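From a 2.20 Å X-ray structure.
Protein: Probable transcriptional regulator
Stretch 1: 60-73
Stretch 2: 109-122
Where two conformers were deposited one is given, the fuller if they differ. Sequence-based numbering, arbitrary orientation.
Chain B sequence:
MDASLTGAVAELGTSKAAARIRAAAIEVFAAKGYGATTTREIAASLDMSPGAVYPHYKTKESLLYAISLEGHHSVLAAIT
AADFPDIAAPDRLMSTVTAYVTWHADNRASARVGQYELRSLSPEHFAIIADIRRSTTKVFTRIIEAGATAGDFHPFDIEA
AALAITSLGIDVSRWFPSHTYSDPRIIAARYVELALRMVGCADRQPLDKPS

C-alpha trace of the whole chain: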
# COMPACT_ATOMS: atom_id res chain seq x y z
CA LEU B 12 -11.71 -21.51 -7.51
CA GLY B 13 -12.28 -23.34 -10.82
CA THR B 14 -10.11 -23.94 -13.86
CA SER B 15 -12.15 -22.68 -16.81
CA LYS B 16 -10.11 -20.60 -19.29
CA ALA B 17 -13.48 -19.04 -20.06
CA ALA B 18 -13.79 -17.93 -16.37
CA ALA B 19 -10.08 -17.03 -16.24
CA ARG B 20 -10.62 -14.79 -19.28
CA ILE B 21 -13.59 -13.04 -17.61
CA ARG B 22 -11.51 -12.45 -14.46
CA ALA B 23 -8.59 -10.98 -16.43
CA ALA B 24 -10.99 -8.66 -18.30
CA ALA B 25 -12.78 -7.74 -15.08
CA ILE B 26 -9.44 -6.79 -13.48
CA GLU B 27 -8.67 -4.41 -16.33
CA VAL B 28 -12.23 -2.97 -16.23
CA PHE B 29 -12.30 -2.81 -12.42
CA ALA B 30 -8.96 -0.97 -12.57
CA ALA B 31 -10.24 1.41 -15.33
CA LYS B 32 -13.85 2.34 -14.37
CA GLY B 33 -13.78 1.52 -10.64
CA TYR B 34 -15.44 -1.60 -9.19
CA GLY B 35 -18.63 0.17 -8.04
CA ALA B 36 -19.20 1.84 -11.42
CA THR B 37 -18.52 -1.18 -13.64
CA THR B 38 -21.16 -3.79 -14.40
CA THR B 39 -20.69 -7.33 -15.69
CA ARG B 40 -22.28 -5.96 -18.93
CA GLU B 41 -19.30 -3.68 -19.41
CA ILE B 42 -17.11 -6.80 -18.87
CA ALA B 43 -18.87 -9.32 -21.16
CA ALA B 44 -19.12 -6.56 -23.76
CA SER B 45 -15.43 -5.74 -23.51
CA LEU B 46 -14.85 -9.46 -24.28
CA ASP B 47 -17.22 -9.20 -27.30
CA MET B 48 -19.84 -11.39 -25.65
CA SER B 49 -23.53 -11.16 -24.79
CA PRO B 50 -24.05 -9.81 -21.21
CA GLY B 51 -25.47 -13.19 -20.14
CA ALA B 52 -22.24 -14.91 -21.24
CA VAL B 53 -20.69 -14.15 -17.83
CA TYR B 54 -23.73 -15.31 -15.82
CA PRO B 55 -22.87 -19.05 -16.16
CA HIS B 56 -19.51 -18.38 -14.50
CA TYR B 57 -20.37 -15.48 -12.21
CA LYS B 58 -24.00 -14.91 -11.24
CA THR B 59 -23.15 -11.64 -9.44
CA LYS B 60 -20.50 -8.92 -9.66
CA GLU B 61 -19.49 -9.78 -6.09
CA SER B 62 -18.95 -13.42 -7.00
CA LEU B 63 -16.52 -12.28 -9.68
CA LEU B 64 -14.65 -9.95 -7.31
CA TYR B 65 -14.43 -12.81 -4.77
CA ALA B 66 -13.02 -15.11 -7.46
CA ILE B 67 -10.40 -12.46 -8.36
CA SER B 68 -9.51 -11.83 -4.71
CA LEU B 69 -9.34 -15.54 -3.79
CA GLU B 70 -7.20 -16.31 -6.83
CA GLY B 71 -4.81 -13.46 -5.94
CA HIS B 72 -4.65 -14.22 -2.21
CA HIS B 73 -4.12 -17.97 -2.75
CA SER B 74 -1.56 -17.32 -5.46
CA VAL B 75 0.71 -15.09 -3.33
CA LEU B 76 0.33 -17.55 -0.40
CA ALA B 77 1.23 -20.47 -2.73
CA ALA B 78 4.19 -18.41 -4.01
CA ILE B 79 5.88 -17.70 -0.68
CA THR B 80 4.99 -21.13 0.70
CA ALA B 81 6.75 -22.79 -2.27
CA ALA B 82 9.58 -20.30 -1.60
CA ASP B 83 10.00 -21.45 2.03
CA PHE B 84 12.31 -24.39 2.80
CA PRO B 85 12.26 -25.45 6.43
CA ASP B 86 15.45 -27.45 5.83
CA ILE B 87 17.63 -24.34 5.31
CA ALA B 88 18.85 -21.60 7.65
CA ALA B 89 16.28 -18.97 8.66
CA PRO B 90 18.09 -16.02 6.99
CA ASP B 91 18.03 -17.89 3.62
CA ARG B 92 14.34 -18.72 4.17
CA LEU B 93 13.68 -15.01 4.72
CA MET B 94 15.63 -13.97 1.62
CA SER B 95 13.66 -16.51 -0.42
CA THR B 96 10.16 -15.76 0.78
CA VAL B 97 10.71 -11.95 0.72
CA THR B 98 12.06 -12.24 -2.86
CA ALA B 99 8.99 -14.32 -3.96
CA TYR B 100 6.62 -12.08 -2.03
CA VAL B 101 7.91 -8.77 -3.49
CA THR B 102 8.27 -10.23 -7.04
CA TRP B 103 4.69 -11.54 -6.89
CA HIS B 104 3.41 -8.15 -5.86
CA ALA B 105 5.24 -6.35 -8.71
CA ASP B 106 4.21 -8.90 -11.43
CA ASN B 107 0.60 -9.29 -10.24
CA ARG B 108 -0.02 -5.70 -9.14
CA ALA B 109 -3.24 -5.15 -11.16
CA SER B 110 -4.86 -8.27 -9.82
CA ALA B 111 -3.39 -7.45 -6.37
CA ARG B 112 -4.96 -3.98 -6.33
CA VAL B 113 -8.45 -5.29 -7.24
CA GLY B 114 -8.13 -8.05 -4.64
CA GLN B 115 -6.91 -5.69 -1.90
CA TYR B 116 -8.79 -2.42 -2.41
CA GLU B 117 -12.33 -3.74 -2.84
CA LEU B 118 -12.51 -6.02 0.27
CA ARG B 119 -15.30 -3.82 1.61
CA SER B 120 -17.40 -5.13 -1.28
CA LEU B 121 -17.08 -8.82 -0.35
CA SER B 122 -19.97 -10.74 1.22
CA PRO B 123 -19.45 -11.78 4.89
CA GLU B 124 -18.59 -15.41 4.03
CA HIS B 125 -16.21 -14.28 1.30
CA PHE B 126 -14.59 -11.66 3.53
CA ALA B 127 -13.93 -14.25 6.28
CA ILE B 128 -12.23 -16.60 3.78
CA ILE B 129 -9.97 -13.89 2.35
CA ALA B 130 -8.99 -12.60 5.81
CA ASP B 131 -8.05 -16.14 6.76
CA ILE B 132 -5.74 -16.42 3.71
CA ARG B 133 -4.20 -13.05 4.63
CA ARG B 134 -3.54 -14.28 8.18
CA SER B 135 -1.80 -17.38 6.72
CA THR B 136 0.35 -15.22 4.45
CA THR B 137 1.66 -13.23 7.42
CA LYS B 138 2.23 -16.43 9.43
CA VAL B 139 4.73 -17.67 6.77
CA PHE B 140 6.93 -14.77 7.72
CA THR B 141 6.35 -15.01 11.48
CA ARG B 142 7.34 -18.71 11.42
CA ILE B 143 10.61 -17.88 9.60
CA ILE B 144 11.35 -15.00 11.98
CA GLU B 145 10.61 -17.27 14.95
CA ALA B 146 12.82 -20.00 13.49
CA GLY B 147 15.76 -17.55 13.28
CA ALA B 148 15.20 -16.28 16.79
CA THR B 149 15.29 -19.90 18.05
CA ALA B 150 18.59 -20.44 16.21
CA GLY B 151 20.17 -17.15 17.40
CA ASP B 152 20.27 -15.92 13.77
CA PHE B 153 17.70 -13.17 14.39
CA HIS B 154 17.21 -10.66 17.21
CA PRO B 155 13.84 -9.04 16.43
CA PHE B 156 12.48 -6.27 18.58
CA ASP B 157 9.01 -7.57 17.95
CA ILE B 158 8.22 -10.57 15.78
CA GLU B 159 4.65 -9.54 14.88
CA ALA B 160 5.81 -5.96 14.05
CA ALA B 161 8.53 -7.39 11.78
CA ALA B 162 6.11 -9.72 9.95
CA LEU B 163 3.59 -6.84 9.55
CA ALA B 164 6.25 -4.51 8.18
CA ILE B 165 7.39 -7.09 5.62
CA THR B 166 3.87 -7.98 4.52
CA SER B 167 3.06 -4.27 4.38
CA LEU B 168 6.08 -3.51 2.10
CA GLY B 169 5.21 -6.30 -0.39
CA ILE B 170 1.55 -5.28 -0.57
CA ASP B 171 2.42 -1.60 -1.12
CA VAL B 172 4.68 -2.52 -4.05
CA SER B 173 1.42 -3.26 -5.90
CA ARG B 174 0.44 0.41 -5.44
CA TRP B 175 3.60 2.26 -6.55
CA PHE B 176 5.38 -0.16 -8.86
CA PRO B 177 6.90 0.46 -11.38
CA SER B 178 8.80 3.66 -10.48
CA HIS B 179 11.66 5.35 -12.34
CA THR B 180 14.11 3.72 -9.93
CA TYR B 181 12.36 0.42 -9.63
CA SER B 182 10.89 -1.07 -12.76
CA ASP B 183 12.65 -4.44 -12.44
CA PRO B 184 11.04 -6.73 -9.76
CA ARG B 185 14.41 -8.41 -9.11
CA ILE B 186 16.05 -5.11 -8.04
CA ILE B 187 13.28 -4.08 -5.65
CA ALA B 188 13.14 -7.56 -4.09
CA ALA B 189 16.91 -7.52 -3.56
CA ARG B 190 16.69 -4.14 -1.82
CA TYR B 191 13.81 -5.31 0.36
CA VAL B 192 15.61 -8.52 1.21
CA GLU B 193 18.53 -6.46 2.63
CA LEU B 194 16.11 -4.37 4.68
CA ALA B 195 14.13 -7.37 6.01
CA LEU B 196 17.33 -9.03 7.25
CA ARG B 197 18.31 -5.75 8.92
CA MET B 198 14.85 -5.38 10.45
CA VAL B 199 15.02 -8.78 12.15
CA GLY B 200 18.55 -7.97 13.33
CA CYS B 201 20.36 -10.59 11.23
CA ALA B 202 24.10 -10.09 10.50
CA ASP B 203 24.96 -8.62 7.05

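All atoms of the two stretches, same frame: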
# COMPACT_ATOMS: atom_id res chain seq x y z
N LYS B 60 -21.76 -9.67 -9.65
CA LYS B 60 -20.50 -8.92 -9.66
C LYS B 60 -19.62 -9.35 -8.48
O LYS B 60 -18.42 -9.55 -8.63
CB LYS B 60 -20.76 -7.40 -9.57
CG LYS B 60 -19.82 -6.56 -10.44
CD LYS B 60 -19.43 -5.16 -9.87
CE LYS B 60 -20.57 -4.35 -9.26
NZ LYS B 60 -20.38 -2.89 -9.53
N GLU B 61 -20.24 -9.50 -7.31
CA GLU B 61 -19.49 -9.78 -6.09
C GLU B 61 -18.82 -11.13 -6.15
O GLU B 61 -17.74 -11.31 -5.60
CB GLU B 61 -20.40 -9.67 -4.85
CG GLU B 61 -19.64 -9.81 -3.52
CD GLU B 61 -19.42 -11.25 -3.09
OE1 GLU B 61 -20.07 -12.17 -3.66
OE2 GLU B 61 -18.61 -11.50 -2.17
N SER B 62 -19.48 -12.08 -6.83
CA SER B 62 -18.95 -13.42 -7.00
C SER B 62 -17.67 -13.35 -7.81
O SER B 62 -16.72 -14.09 -7.55
CB SER B 62 -19.97 -14.34 -7.69
OG SER B 62 -20.02 -14.13 -9.09
N LEU B 63 -17.64 -12.43 -8.77
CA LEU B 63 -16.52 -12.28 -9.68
C LEU B 63 -15.35 -11.60 -8.97
O LEU B 63 -14.18 -11.97 -9.17
CB LEU B 63 -16.96 -11.48 -10.91
CG LEU B 63 -15.89 -11.05 -11.93
CD1 LEU B 63 -15.05 -12.23 -12.43
CD2 LEU B 63 -16.56 -10.34 -13.10
N LEU B 64 -15.67 -10.60 -8.13
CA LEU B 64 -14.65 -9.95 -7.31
C LEU B 64 -14.03 -10.97 -6.33
O LEU B 64 -12.80 -11.01 -6.16
CB LEU B 64 -15.25 -8.77 -6.54
CG LEU B 64 -14.33 -8.17 -5.47
CD1 LEU B 64 -13.19 -7.39 -6.16
CD2 LEU B 64 -15.11 -7.27 -4.51
N TYR B 65 -14.88 -11.77 -5.68
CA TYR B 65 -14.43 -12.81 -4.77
C TYR B 65 -13.51 -13.78 -5.49
O TYR B 65 -12.44 -14.10 -4.97
CB TYR B 65 -15.61 -13.54 -4.15
CG TYR B 65 -15.20 -14.78 -3.37
CD1 TYR B 65 -14.34 -14.68 -2.27
CD2 TYR B 65 -15.66 -16.05 -3.74
CE1 TYR B 65 -13.94 -15.81 -1.55
CE2 TYR B 65 -15.28 -17.19 -3.03
CZ TYR B 65 -14.42 -17.06 -1.93
OH TYR B 65 -14.03 -18.15 -1.23
N ALA B 66 -13.91 -14.24 -6.68
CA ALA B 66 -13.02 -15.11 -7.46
C ALA B 66 -11.65 -14.44 -7.69
O ALA B 66 -10.62 -15.06 -7.48
CB ALA B 66 -13.65 -15.54 -8.79
N ILE B 67 -11.65 -13.19 -8.12
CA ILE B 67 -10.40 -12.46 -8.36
C ILE B 67 -9.56 -12.38 -7.07
O ILE B 67 -8.38 -12.67 -7.07
CB ILE B 67 -10.69 -11.04 -8.95
CG1 ILE B 67 -11.24 -11.17 -10.38
CG2 ILE B 67 -9.45 -10.14 -8.95
CD1 ILE B 67 -11.91 -9.91 -10.91
N SER B 68 -10.20 -12.06 -5.96
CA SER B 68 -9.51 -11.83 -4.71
C SER B 68 -8.96 -13.15 -4.12
O SER B 68 -7.84 -13.21 -3.60
CB SER B 68 -10.44 -11.11 -3.73
OG SER B 68 -9.76 -10.81 -2.53
N LEU B 69 -9.75 -14.20 -4.22
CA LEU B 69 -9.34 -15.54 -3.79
C LEU B 69 -8.13 -16.01 -4.59
O LEU B 69 -7.12 -16.46 -4.03
CB LEU B 69 -10.51 -16.51 -3.99
CG LEU B 69 -10.32 -17.98 -3.63
CD1 LEU B 69 -10.14 -18.15 -2.11
CD2 LEU B 69 -11.54 -18.76 -4.14
N GLU B 70 -8.25 -15.89 -5.91
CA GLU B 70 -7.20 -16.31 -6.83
C GLU B 70 -5.91 -15.62 -6.42
O GLU B 70 -4.91 -16.29 -6.17
CB GLU B 70 -7.60 -15.94 -8.26
CG GLU B 70 -6.54 -16.17 -9.35
CD GLU B 70 -7.13 -16.08 -10.76
OE1 GLU B 70 -7.80 -15.07 -11.11
OE2 GLU B 70 -6.93 -17.03 -11.54
N GLY B 71 -5.97 -14.29 -6.31
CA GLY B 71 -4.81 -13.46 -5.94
C GLY B 71 -4.23 -13.79 -4.58
O GLY B 71 -3.03 -13.99 -4.45
N HIS B 72 -5.09 -13.87 -3.56
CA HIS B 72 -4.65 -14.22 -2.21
C HIS B 72 -4.02 -15.61 -2.11
O HIS B 72 -2.96 -15.77 -1.51
CB HIS B 72 -5.78 -14.03 -1.19
CG HIS B 72 -6.08 -12.58 -0.92
ND1 HIS B 72 -5.45 -11.87 0.07
CD2 HIS B 72 -6.91 -11.71 -1.54
CE1 HIS B 72 -5.90 -10.62 0.07
NE2 HIS B 72 -6.78 -10.50 -0.90
N HIS B 73 -4.67 -16.62 -2.71
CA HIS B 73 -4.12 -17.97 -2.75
C HIS B 73 -2.82 -18.02 -3.52
O HIS B 73 -1.88 -18.68 -3.12
CB HIS B 73 -5.10 -18.97 -3.36
CG HIS B 73 -4.50 -20.32 -3.55
ND1 HIS B 73 -3.72 -20.64 -4.65
CD2 HIS B 73 -4.50 -21.42 -2.76
CE1 HIS B 73 -3.30 -21.89 -4.54
NE2 HIS B 73 -3.76 -22.39 -3.40
N ALA B 109 -1.89 -5.54 -10.71
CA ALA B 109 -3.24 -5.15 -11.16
C ALA B 109 -4.26 -6.04 -10.51
O ALA B 109 -5.22 -5.56 -9.92
CB ALA B 109 -3.36 -5.20 -12.70
N SER B 110 -4.05 -7.34 -10.58
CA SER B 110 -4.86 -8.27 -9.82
C SER B 110 -4.76 -7.99 -8.32
O SER B 110 -5.77 -8.06 -7.63
CB SER B 110 -4.46 -9.71 -10.10
OG SER B 110 -5.24 -10.56 -9.30
N ALA B 111 -3.57 -7.69 -7.82
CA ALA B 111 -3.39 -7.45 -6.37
C ALA B 111 -4.22 -6.25 -5.91
O ALA B 111 -4.91 -6.33 -4.89
CB ALA B 111 -1.93 -7.24 -6.03
N ARG B 112 -4.17 -5.15 -6.66
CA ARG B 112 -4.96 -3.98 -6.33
C ARG B 112 -6.47 -4.27 -6.23
O ARG B 112 -7.12 -3.85 -5.27
CB ARG B 112 -4.68 -2.85 -7.33
CG ARG B 112 -3.37 -2.15 -7.04
CD ARG B 112 -3.10 -0.99 -7.98
NE ARG B 112 -2.14 -1.37 -9.02
CZ ARG B 112 -2.40 -1.36 -10.32
NH1 ARG B 112 -3.60 -0.96 -10.74
NH2 ARG B 112 -1.47 -1.73 -11.20
N VAL B 113 -7.01 -4.99 -7.20
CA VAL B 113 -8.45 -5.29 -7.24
C VAL B 113 -8.82 -6.17 -6.03
O VAL B 113 -9.79 -5.89 -5.32
CB VAL B 113 -8.88 -5.92 -8.60
CG1 VAL B 113 -10.30 -6.44 -8.52
CG2 VAL B 113 -8.75 -4.89 -9.75
N GLY B 114 -8.00 -7.19 -5.80
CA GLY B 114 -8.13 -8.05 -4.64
C GLY B 114 -8.06 -7.32 -3.31
O GLY B 114 -8.84 -7.61 -2.43
N GLN B 115 -7.12 -6.38 -3.17
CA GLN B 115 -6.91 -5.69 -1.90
C GLN B 115 -7.88 -4.53 -1.64
O GLN B 115 -8.38 -4.39 -0.53
CB GLN B 115 -5.46 -5.20 -1.77
N TYR B 116 -8.16 -3.72 -2.65
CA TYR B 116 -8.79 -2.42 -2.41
C TYR B 116 -10.31 -2.49 -2.34
O TYR B 116 -10.96 -1.58 -1.83
CB TYR B 116 -8.35 -1.36 -3.44
CG TYR B 116 -6.85 -1.09 -3.58
CD1 TYR B 116 -5.91 -1.64 -2.70
CD2 TYR B 116 -6.37 -0.26 -4.60
CE1 TYR B 116 -4.54 -1.38 -2.84
CE2 TYR B 116 -5.01 0.02 -4.75
CZ TYR B 116 -4.10 -0.56 -3.87
OH TYR B 116 -2.75 -0.29 -4.02
N GLU B 117 -10.88 -3.58 -2.85
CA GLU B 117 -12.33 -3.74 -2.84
C GLU B 117 -12.86 -4.79 -1.83
O GLU B 117 -13.94 -5.34 -2.02
CB GLU B 117 -12.85 -4.03 -4.26
CG GLU B 117 -12.21 -3.20 -5.35
CD GLU B 117 -12.81 -1.80 -5.51
OE1 GLU B 117 -13.63 -1.38 -4.66
OE2 GLU B 117 -12.45 -1.12 -6.51
N LEU B 118 -12.11 -5.04 -0.76
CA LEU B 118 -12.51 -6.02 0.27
C LEU B 118 -13.82 -5.67 0.95
O LEU B 118 -14.57 -6.57 1.36
CB LEU B 118 -11.44 -6.18 1.33
CG LEU B 118 -10.15 -6.86 0.89
CD1 LEU B 118 -9.04 -6.54 1.89
CD2 LEU B 118 -10.34 -8.37 0.74
N ARG B 119 -14.07 -4.37 1.05
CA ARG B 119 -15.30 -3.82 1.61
C ARG B 119 -16.52 -4.27 0.83
O ARG B 119 -17.64 -4.21 1.34
CB ARG B 119 -15.24 -2.28 1.60
CG ARG B 119 -15.23 -1.71 0.18
CD ARG B 119 -15.17 -0.19 0.12
NE ARG B 119 -14.79 0.21 -1.24
CZ ARG B 119 -13.78 1.00 -1.54
NH1 ARG B 119 -13.02 1.54 -0.60
NH2 ARG B 119 -13.52 1.27 -2.81
N SER B 120 -16.31 -4.71 -0.42
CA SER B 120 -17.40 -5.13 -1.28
C SER B 120 -17.71 -6.62 -1.18
O SER B 120 -18.67 -7.09 -1.77
CB SER B 120 -17.11 -4.77 -2.74
OG SER B 120 -17.26 -3.38 -2.96
N LEU B 121 -16.90 -7.37 -0.44
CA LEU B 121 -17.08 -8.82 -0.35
C LEU B 121 -18.21 -9.16 0.60
O LEU B 121 -18.38 -8.50 1.61
CB LEU B 121 -15.79 -9.50 0.10
CG LEU B 121 -14.58 -9.46 -0.85
CD1 LEU B 121 -13.38 -10.15 -0.21
CD2 LEU B 121 -14.89 -10.10 -2.19
N SER B 122 -18.99 -10.18 0.27
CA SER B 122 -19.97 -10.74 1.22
C SER B 122 -19.25 -11.16 2.52
O SER B 122 -18.02 -11.30 2.54
CB SER B 122 -20.66 -11.96 0.61
OG SER B 122 -19.80 -13.10 0.68
O HOH W 1 -6.53 -10.54 -6.35

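Where a helix ends, backbone groups that the helix leaves unpaired can be met by side chains from a neighbour, and the contact between residues 60-73 and 109-122 of this probable transcriptional regulator illustrates the principle. The first stretch is helical throughout. The second is helical to Tyr116, leaves helical geometry at Glu117 and passes through a 3-10 segment, 118-120, before Ser122 caps the next helix. The two helix axes come within 8.3 Å, their N-to-C directions 117° apart. At the tightest point Ser68 CA lies 4.0 Å from Gly114 CA, a separation at which backbone meets backbone almost directly.

This proximity brings polar main-chain atoms into play. Ser68 OG donates a weak hydrogen bond to Gly114 O at 3.3 Å, a carbonyl in the last turn of the helix, which no backbone NH of the stretch takes up. Nearby, one water donates to both Ile67 O and Ser110 O, each at 2.9 Å from the water O, and so links the two backbones. The edge of the His72 ring also faces Gly114 O, with NE2 3.9 Å away.

Away from the glycine, apolar side chains fill the space. Ile67 CG2 packs 3.8 Å from Val113 CG1, and Leu64, which has the largest area covered in the contact, spans helix and turn: its CD1 lies 3.9 Å from Val113 CG1, while its CD2 lies 3.7 Å from Leu121 CD2. The CA-to-CB bond of Leu121 points sideways, but its m,t rotamer brings the end of the chain nearer, where CD2 also meets Tyr65 CB at 4.0 Å.

The shorter of the two direct hydrogen bonds lies beyond this cluster. Ser122 N donates to Glu61 OE2 at 2.8 Å with a nearly linear angle of 171°. The carboxylate thus accepts from a backbone NH at a helix start, where such groups lack a partner within the helix itself.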